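Local structure of maleylacetoacetate isomerase (Anaeromyxobacter dehalogenans, 4IGJ) at residues L41-L45 / K46-Y50; Y195-R199 / F200-L204; C188-V191 / P192-N196. The protein probably catalyses the glutathione-dependent isomerisation of maleylacetoacetate, as a zeta-class member of the glutathione S-transferase superfamily. All coordinates share one frame; numbering follows the deposited sequence.

Contact 1. Residues L41-L45 / K46-Y50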
loop_
_atom_site.group_PDB
_atom_site.type_symbol
_atom_site.label_atom_id
_atom_site.label_comp_id
_atom_site.label_asym_id
_atom_site.label_seq_id
_atom_site.Cartn_x
_atom_site.Cartn_y
_atom_site.Cartn_z
ATOM N N LEU A 41 -3.606 5.874 -15.290
ATOM C CA LEU A 41 -4.978 6.288 -15.026
ATOM C C LEU A 41 -5.046 7.641 -14.323
ATOM O O LEU A 41 -5.849 8.496 -14.699
ATOM C CB LEU A 41 -5.720 5.216 -14.230
ATOM C CG LEU A 41 -6.128 4.026 -15.099
ATOM C CD1 LEU A 41 -6.618 2.902 -14.203
ATOM C CD2 LEU A 41 -7.210 4.453 -16.074
ATOM N N GLY A 42 -4.190 7.854 -13.326
ATOM C CA GLY A 42 -4.168 9.133 -12.642
ATOM C C GLY A 42 -3.837 10.259 -13.604
ATOM O O GLY A 42 -4.472 11.311 -13.563
ATOM N N LEU A 43 -2.848 10.034 -14.467
ATOM C CA LEU A 43 -2.442 11.039 -15.452
ATOM C C LEU A 43 -3.572 11.332 -16.442
ATOM O O LEU A 43 -3.875 12.499 -16.736
ATOM C CB LEU A 43 -1.194 10.565 -16.184
ATOM C CG LEU A 43 0.043 10.494 -15.292
ATOM C CD1 LEU A 43 1.114 9.594 -15.910
ATOM C CD2 LEU A 43 0.598 11.889 -15.009
ATOM N N ALA A 44 -4.205 10.276 -16.943
ATOM C CA ALA A 44 -5.271 10.416 -17.935
ATOM C C ALA A 44 -6.492 11.122 -17.351
ATOM O O ALA A 44 -7.081 11.997 -17.997
ATOM C CB ALA A 44 -5.660 9.054 -18.489
ATOM N N LEU A 45 -6.858 10.761 -16.123
ATOM C CA LEU A 45 -8.023 11.357 -15.469
ATOM C C LEU A 45 -7.800 12.838 -15.165
ATOM O O LEU A 45 -8.762 13.611 -15.114
ATOM C CB LEU A 45 -8.381 10.584 -14.194
ATOM C CG LEU A 45 -9.019 9.213 -14.450
ATOM C CD1 LEU A 45 -9.000 8.326 -13.192
ATOM C CD2 LEU A 45 -10.436 9.333 -15.013
ATOM N N LYS A 46 -6.542 13.235 -14.977
ATOM C CA LYS A 46 -6.222 14.636 -14.717
ATOM C C LYS A 46 -5.884 15.413 -15.985
ATOM O O LYS A 46 -5.579 16.605 -15.926
ATOM C CB LYS A 46 -5.104 14.744 -13.679
ATOM C CG LYS A 46 -5.627 14.413 -12.281
ATOM C CD LYS A 46 -4.625 14.642 -11.179
ATOM C CE LYS A 46 -5.235 14.238 -9.831
ATOM N NZ LYS A 46 -6.278 15.171 -9.288
ATOM N N GLY A 47 -5.933 14.731 -17.125
ATOM C CA GLY A 47 -5.707 15.380 -18.407
ATOM C C GLY A 47 -4.280 15.842 -18.610
ATOM O O GLY A 47 -4.032 16.832 -19.305
ATOM N N LEU A 48 -3.338 15.112 -18.017
ATOM C CA LEU A 48 -1.936 15.501 -18.031
ATOM C C LEU A 48 -1.158 14.771 -19.112
ATOM O O LEU A 48 -1.121 13.535 -19.147
ATOM C CB LEU A 48 -1.302 15.232 -16.660
ATOM C CG LEU A 48 -1.951 15.945 -15.476
ATOM C CD1 LEU A 48 -1.373 15.438 -14.164
ATOM C CD2 LEU A 48 -1.779 17.458 -15.584
ATOM N N ALA A 49 -0.525 15.531 -19.997
ATOM C CA ALA A 49 0.291 14.921 -21.029
ATOM C C ALA A 49 1.599 14.444 -20.422
ATOM O O ALA A 49 2.112 15.042 -19.470
ATOM C CB ALA A 49 0.558 15.914 -22.153
ATOM N N TYR A 50 2.139 13.365 -20.975
ATOM C CA TYR A 50 3.407 12.840 -20.506
ATOM C C TYR A 50 4.112 12.038 -21.594
ATOM O O TYR A 50 3.460 11.495 -22.490
ATOM C CB TYR A 50 3.209 11.985 -19.248
ATOM C CG TYR A 50 2.407 10.715 -19.456
ATOM C CD1 TYR A 50 3.037 9.504 -19.691
ATOM C CD2 TYR A 50 1.021 10.731 -19.404
ATOM C CE1 TYR A 50 2.300 8.346 -19.870
ATOM C CE2 TYR A 50 0.277 9.587 -19.583
ATOM C CZ TYR A 50 0.923 8.397 -19.810
ATOM O OH TYR A 50 0.175 7.260 -19.978
HETATM O O HOH W 1 -3.706 12.449 -19.869
#

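Contact 2. Residues Y195-R199 / F200-L204. With SO4 (sulfate ion), chain C.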
loop_
_atom_site.group_PDB
_atom_site.type_symbol
_atom_site.label_atom_id
_atom_site.label_comp_id
_atom_site.label_asym_id
_atom_site.label_seq_id
_atom_site.Cartn_x
_atom_site.Cartn_y
_atom_site.Cartn_z
ATOM N N TYR A 195 -8.221 -6.792 -14.279
ATOM C CA TYR A 195 -7.537 -7.299 -15.462
ATOM C C TYR A 195 -6.606 -8.454 -15.071
ATOM O O TYR A 195 -6.543 -9.475 -15.762
ATOM C CB TYR A 195 -6.766 -6.161 -16.129
ATOM C CG TYR A 195 -5.815 -6.532 -17.260
ATOM C CD1 TYR A 195 -6.168 -6.328 -18.588
ATOM C CD2 TYR A 195 -4.538 -7.012 -16.991
ATOM C CE1 TYR A 195 -5.273 -6.639 -19.614
ATOM C CE2 TYR A 195 -3.655 -7.327 -18.003
ATOM C CZ TYR A 195 -4.024 -7.134 -19.308
ATOM O OH TYR A 195 -3.121 -7.444 -20.310
ATOM N N ASN A 196 -5.889 -8.316 -13.961
ATOM C CA ASN A 196 -5.007 -9.396 -13.527
ATOM C C ASN A 196 -5.792 -10.630 -13.089
ATOM O O ASN A 196 -5.369 -11.757 -13.354
ATOM C CB ASN A 196 -4.052 -8.909 -12.429
ATOM C CG ASN A 196 -2.892 -8.099 -12.978
ATOM O OD1 ASN A 196 -2.839 -7.791 -14.165
ATOM N ND2 ASN A 196 -1.963 -7.733 -12.102
ATOM N N ALA A 197 -6.937 -10.420 -12.445
ATOM C CA ALA A 197 -7.828 -11.510 -12.065
ATOM C C ALA A 197 -8.205 -12.328 -13.295
ATOM O O ALA A 197 -8.141 -13.560 -13.270
ATOM C CB ALA A 197 -9.079 -10.982 -11.389
ATOM N N ARG A 198 -8.577 -11.640 -14.371
ATOM C CA ARG A 198 -8.953 -12.319 -15.612
ATOM C C ARG A 198 -7.769 -13.076 -16.196
ATOM O O ARG A 198 -7.905 -14.228 -16.603
ATOM C CB ARG A 198 -9.528 -11.322 -16.626
ATOM C CG ARG A 198 -10.869 -10.745 -16.206
ATOM C CD ARG A 198 -11.447 -9.805 -17.245
ATOM N NE ARG A 198 -12.527 -9.003 -16.678
ATOM C CZ ARG A 198 -12.392 -7.736 -16.295
ATOM N NH1 ARG A 198 -11.231 -7.119 -16.446
ATOM N NH2 ARG A 198 -13.429 -7.084 -15.780
ATOM N N ARG A 199 -6.602 -12.440 -16.208
ATOM C CA ARG A 199 -5.367 -13.045 -16.699
ATOM C C ARG A 199 -5.150 -14.416 -16.053
ATOM O O ARG A 199 -4.764 -15.380 -16.726
ATOM C CB ARG A 199 -4.198 -12.119 -16.365
ATOM C CG ARG A 199 -2.861 -12.494 -16.956
ATOM C CD ARG A 199 -2.014 -11.231 -17.103
ATOM N NE ARG A 199 -0.699 -11.491 -17.671
ATOM C CZ ARG A 199 0.367 -11.829 -16.954
ATOM N NH1 ARG A 199 0.276 -11.960 -15.635
ATOM N NH2 ARG A 199 1.525 -12.047 -17.557
ATOM N N PHE A 200 -5.428 -14.499 -14.754
ATOM C CA PHE A 200 -5.188 -15.711 -13.979
ATOM C C PHE A 200 -6.375 -16.667 -14.003
ATOM O O PHE A 200 -6.372 -17.682 -13.309
ATOM C CB PHE A 200 -4.822 -15.351 -12.534
ATOM C CG PHE A 200 -3.443 -14.781 -12.388
ATOM C CD1 PHE A 200 -2.334 -15.548 -12.712
ATOM C CD2 PHE A 200 -3.249 -13.491 -11.915
ATOM C CE1 PHE A 200 -1.051 -15.030 -12.587
ATOM C CE2 PHE A 200 -1.970 -12.963 -11.783
ATOM C CZ PHE A 200 -0.870 -13.735 -12.117
ATOM N N GLY A 201 -7.384 -16.343 -14.799
ATOM C CA GLY A 201 -8.539 -17.207 -14.961
ATOM C C GLY A 201 -9.446 -17.262 -13.752
ATOM O O GLY A 201 -10.161 -18.248 -13.542
ATOM N N LEU A 202 -9.427 -16.207 -12.942
ATOM C CA LEU A 202 -10.319 -16.160 -11.790
ATOM C C LEU A 202 -11.732 -15.793 -12.221
ATOM O O LEU A 202 -11.933 -14.829 -12.960
ATOM C CB LEU A 202 -9.816 -15.161 -10.750
ATOM C CG LEU A 202 -10.608 -15.102 -9.448
ATOM C CD1 LEU A 202 -10.445 -16.402 -8.677
ATOM C CD2 LEU A 202 -10.170 -13.897 -8.607
ATOM N N ASP A 203 -12.716 -16.558 -11.762
ATOM C CA ASP A 203 -14.102 -16.254 -12.088
ATOM C C ASP A 203 -14.590 -15.033 -11.316
ATOM O O ASP A 203 -14.499 -14.993 -10.086
ATOM C CB ASP A 203 -15.014 -17.448 -11.806
ATOM C CG ASP A 203 -16.479 -17.119 -12.029
ATOM O OD1 ASP A 203 -16.907 -17.074 -13.202
ATOM O OD2 ASP A 203 -17.196 -16.896 -11.031
ATOM N N LEU A 204 -15.120 -14.055 -12.048
ATOM C CA LEU A 204 -15.501 -12.763 -11.479
ATOM C C LEU A 204 -16.986 -12.657 -11.141
ATOM O O LEU A 204 -17.450 -11.609 -10.684
ATOM C CB LEU A 204 -15.121 -11.627 -12.431
ATOM C CG LEU A 204 -13.636 -11.334 -12.632
ATOM C CD1 LEU A 204 -13.480 -10.060 -13.433
ATOM C CD2 LEU A 204 -12.906 -11.239 -11.295
HETATM S S SO4 C . 1.600 -7.104 -12.023
HETATM O O1 SO4 C . 1.076 -8.376 -12.486
HETATM O O2 SO4 C . 0.838 -6.672 -10.855
HETATM O O3 SO4 C . 1.474 -6.141 -13.104
HETATM O O4 SO4 C . 3.006 -7.254 -11.689
#

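Contact 3. Residues C188-V191 / P192-N196. With SO4 (sulfate ion), chain C.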
loop_
_atom_site.group_PDB
_atom_site.type_symbol
_atom_site.label_atom_id
_atom_site.label_comp_id
_atom_site.label_asym_id
_atom_site.label_seq_id
_atom_site.Cartn_x
_atom_site.Cartn_y
_atom_site.Cartn_z
ATOM N N CYS A 188 -8.628 3.600 -9.826
ATOM C CA CYS A 188 -7.298 3.475 -10.417
ATOM C C CYS A 188 -6.604 2.187 -9.980
ATOM O O CYS A 188 -5.764 1.648 -10.714
ATOM C CB CYS A 188 -6.433 4.691 -10.073
ATOM S SG CYS A 188 -7.052 6.268 -10.763
ATOM N N TYR A 189 -6.963 1.697 -8.794
ATOM C CA TYR A 189 -6.441 0.431 -8.265
ATOM C C TYR A 189 -7.316 -0.769 -8.646
ATOM O O TYR A 189 -6.800 -1.845 -8.963
ATOM C CB TYR A 189 -6.257 0.523 -6.733
ATOM C CG TYR A 189 -5.002 1.275 -6.368
ATOM C CD1 TYR A 189 -3.835 0.595 -6.055
ATOM C CD2 TYR A 189 -4.971 2.667 -6.388
ATOM C CE1 TYR A 189 -2.659 1.283 -5.757
ATOM C CE2 TYR A 189 -3.799 3.356 -6.102
ATOM C CZ TYR A 189 -2.657 2.662 -5.793
ATOM O OH TYR A 189 -1.494 3.336 -5.522
ATOM N N LEU A 190 -8.632 -0.587 -8.621
ATOM C CA LEU A 190 -9.560 -1.673 -8.949
ATOM C C LEU A 190 -9.399 -2.198 -10.376
ATOM O O LEU A 190 -9.311 -3.412 -10.600
ATOM C CB LEU A 190 -11.001 -1.209 -8.749
ATOM C CG LEU A 190 -12.038 -2.242 -9.180
ATOM C CD1 LEU A 190 -11.957 -3.456 -8.288
ATOM C CD2 LEU A 190 -13.415 -1.618 -9.112
ATOM N N VAL A 191 -9.355 -1.287 -11.341
ATOM C CA VAL A 191 -9.407 -1.683 -12.742
ATOM C C VAL A 191 -8.222 -2.567 -13.165
ATOM O O VAL A 191 -8.428 -3.631 -13.740
ATOM C CB VAL A 191 -9.641 -0.459 -13.651
ATOM C CG1 VAL A 191 -9.365 -0.800 -15.113
ATOM C CG2 VAL A 191 -11.076 0.034 -13.485
ATOM N N PRO A 192 -6.988 -2.174 -12.837
ATOM C CA PRO A 192 -5.883 -3.062 -13.214
ATOM C C PRO A 192 -5.915 -4.400 -12.470
ATOM O O PRO A 192 -5.475 -5.415 -13.021
ATOM C CB PRO A 192 -4.644 -2.241 -12.846
ATOM C CG PRO A 192 -5.117 -0.806 -12.958
ATOM C CD PRO A 192 -6.494 -0.866 -12.362
ATOM N N GLN A 193 -6.446 -4.414 -11.250
ATOM C CA GLN A 193 -6.482 -5.650 -10.481
ATOM C C GLN A 193 -7.473 -6.641 -11.086
ATOM O O GLN A 193 -7.214 -7.847 -11.099
ATOM C CB GLN A 193 -6.811 -5.373 -9.008
ATOM C CG GLN A 193 -6.655 -6.603 -8.111
ATOM C CD GLN A 193 -5.241 -7.129 -8.124
ATOM O OE1 GLN A 193 -4.348 -6.533 -7.523
ATOM N NE2 GLN A 193 -5.012 -8.239 -8.827
ATOM N N LEU A 194 -8.592 -6.136 -11.600
ATOM C CA LEU A 194 -9.575 -7.005 -12.259
ATOM C C LEU A 194 -9.010 -7.578 -13.555
ATOM O O LEU A 194 -9.269 -8.737 -13.880
ATOM C CB LEU A 194 -10.879 -6.255 -12.532
ATOM C CG LEU A 194 -11.702 -5.878 -11.310
ATOM C CD1 LEU A 194 -12.851 -4.983 -11.728
ATOM C CD2 LEU A 194 -12.216 -7.124 -10.598
ATOM N N TYR A 195 -8.221 -6.792 -14.279
ATOM C CA TYR A 195 -7.537 -7.299 -15.462
ATOM C C TYR A 195 -6.606 -8.454 -15.071
ATOM O O TYR A 195 -6.543 -9.475 -15.762
ATOM C CB TYR A 195 -6.766 -6.161 -16.129
ATOM C CG TYR A 195 -5.815 -6.532 -17.260
ATOM C CD1 TYR A 195 -6.168 -6.328 -18.588
ATOM C CD2 TYR A 195 -4.538 -7.012 -16.991
ATOM C CE1 TYR A 195 -5.273 -6.639 -19.614
ATOM C CE2 TYR A 195 -3.655 -7.327 -18.003
ATOM C CZ TYR A 195 -4.024 -7.134 -19.308
ATOM O OH TYR A 195 -3.121 -7.444 -20.310
ATOM N N ASN A 196 -5.889 -8.316 -13.961
ATOM C CA ASN A 196 -5.007 -9.396 -13.527
ATOM C C ASN A 196 -5.792 -10.630 -13.089
ATOM O O ASN A 196 -5.369 -11.757 -13.354
ATOM C CB ASN A 196 -4.052 -8.909 -12.429
ATOM C CG ASN A 196 -2.892 -8.099 -12.978
ATOM O OD1 ASN A 196 -2.839 -7.791 -14.165
ATOM N ND2 ASN A 196 -1.963 -7.733 -12.102
HETATM S S SO4 C . 1.600 -7.104 -12.023
HETATM O O1 SO4 C . 1.076 -8.376 -12.486
HETATM O O2 SO4 C . 0.838 -6.672 -10.855
HETATM O O3 SO4 C . 1.474 -6.141 -13.104
HETATM O O4 SO4 C . 3.006 -7.254 -11.689
#

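Contact 1. Residues L41-L45 / K46-Y50
L43 lays its CD1 methyl over one face of the Y50 ring. The methyl stands 3.8 Å from the ring centroid and 15° off the ring normal, so the pair qualifies as a CH-pi contact, and L43 CB adds a second touch on the CD2-CE2 side of the ring. The ring reaches this place because Y50 CG sits between its own backbone N and carbonyl carbon (chi1 65°). The other branch of L43 serves L48: CD2 meets L48 CD1 at 4.1 Å, the two side chains crossing at about a right angle.

Backbone bonds explain why the chain turns back here. L48 N gives a nearly straight bond to L43 O (3.0 Å, 171°); G47 N gives a more bent one to A44 O (3.1 Å), from above the carbonyl plane. With the positive phi of G47 they define a Schellman motif ending helix 34-45 ahead of strand 51-54 in the thioredoxin-like N-terminal domain. K46 N bonds to G42 O at 3.2 Å. A water donates to both L43 O and L48 O, tying the last helical turn to the departing loop.

Replacing Y50 by an alanine would probably deprive L43 CD1 of its aromatic face and open a gap beside L25 and L27 of strand 24-29, which both side chains touch. The K46 amine leads away to a salt bridge with E101 and to the carbonyls of H104 and P107.

Contact 2. Residues Y195-R199 / F200-L204
F200 folds back along the helix it follows, and its ring lies against the carbonyl of N196. F200 CB lies 3.7 Å from N196 O; CG, beside the backbone N (chi1 -73°), keeps the same separation. F200 CD2 comes nearest, 3.1 Å from N196 O. At the far end CZ meets R199 NH1 at 4.1 Å, but the guanidinium and ring planes are 77° apart and the R199 CZ to F200 centroid distance is 5.9 Å, at most a weak cation-pi attraction. I159 and R152 of helix 150-171 also touch the ring.

The same N196 O accepts the F200 N-H. Beyond it, L202 N bonds to A197 O (3.0 Å) and G201 N to R198 O (2.8 Å); with G201 at positive phi this is a Schellman motif, closing helix 185-199 of the all-helical C-terminal domain. The N196 amide bonds Q135 OE1 through ND2, and gives only a weak bond (122°) to O2 of a sulfate, probably from the crystallisation liquor, which S34, Q132 and Q135 also hold.

L204 CD2 packs on A197 CB at 3.8 Å, while L204 CD1 crosses the R198 side chain at about a right angle, 3.5 Å from NE.

Chemically, main-chain bonds hold the turn while L202 and L204 pack on A197; the R198 charge pairs with D214, whereas R199 has the like charge of R32 close by.

Contact 3. Residues C188-V191 / P192-N196
L190 O accepts the shortest sound bond between these two halves of a helix, from L194 N at 3.0 Å, with the donor nearly along the C=O axis (166°). Around it runs a proline kink in helix 185-199, a long helix in the core of the GST C-terminal domain. P192 has no N-H to offer, and the oxygen that it would have met, C188 O, is buried with no partner in the model; the proline ring comes against it instead, P192 CD lying 3.1 Å from C188 O. The bond after the gap is stretched and weak, Q193 N to Y189 O at 3.5 Å, whereas Y195 N to V191 O, further on, has recovered to 3.2 Å and 162°. Regular bonding thus resumes within a turn.

Along one flank L190 and L194 pack four residues apart. L190 holds its CG opposite the backbone N (chi1 175°), which brings CG within 3.8 Å of L194 CD1, and L190 CD1 touches the same methyl; V213 and D214 of helix 208-218 border this flank.

Y189 and Q193 carry the polar ends. Y189 OH is hydrogen-bonded to S93 OG and its ring touches R38, two residues seen to bind glutathione, while Q193 NE2 bonds to Q135 OE1. Beside the ring of P192, V191 CB lies 3.4 Å from P192 CD, a closeness set by the peptide link between the two residues.

Contact 3 is the core of the set, with seven of its eight touching residues buried, whereas contacts 1 and 2 are only partly buried helix ends. Those two resemble each other in backbone plan, yet lie on opposite sides of the chain's centre, about 26 Å apart between centres, and differ in chemistry: an aromatic face answers a leucine in 41-50; a phenylalanine lies against a backbone carbonyl, and leucines meet an alanine and an arginine, in 195-204. Contacts 2 and 3 use the same helix and share Y195 and N196; the N196 amide bonds Q135 and, weakly, a sulfate. Contact 1 touches contact 3 across the domain boundary, L45 CD1 lying 3.7 Å from C188 SG, by packing alone.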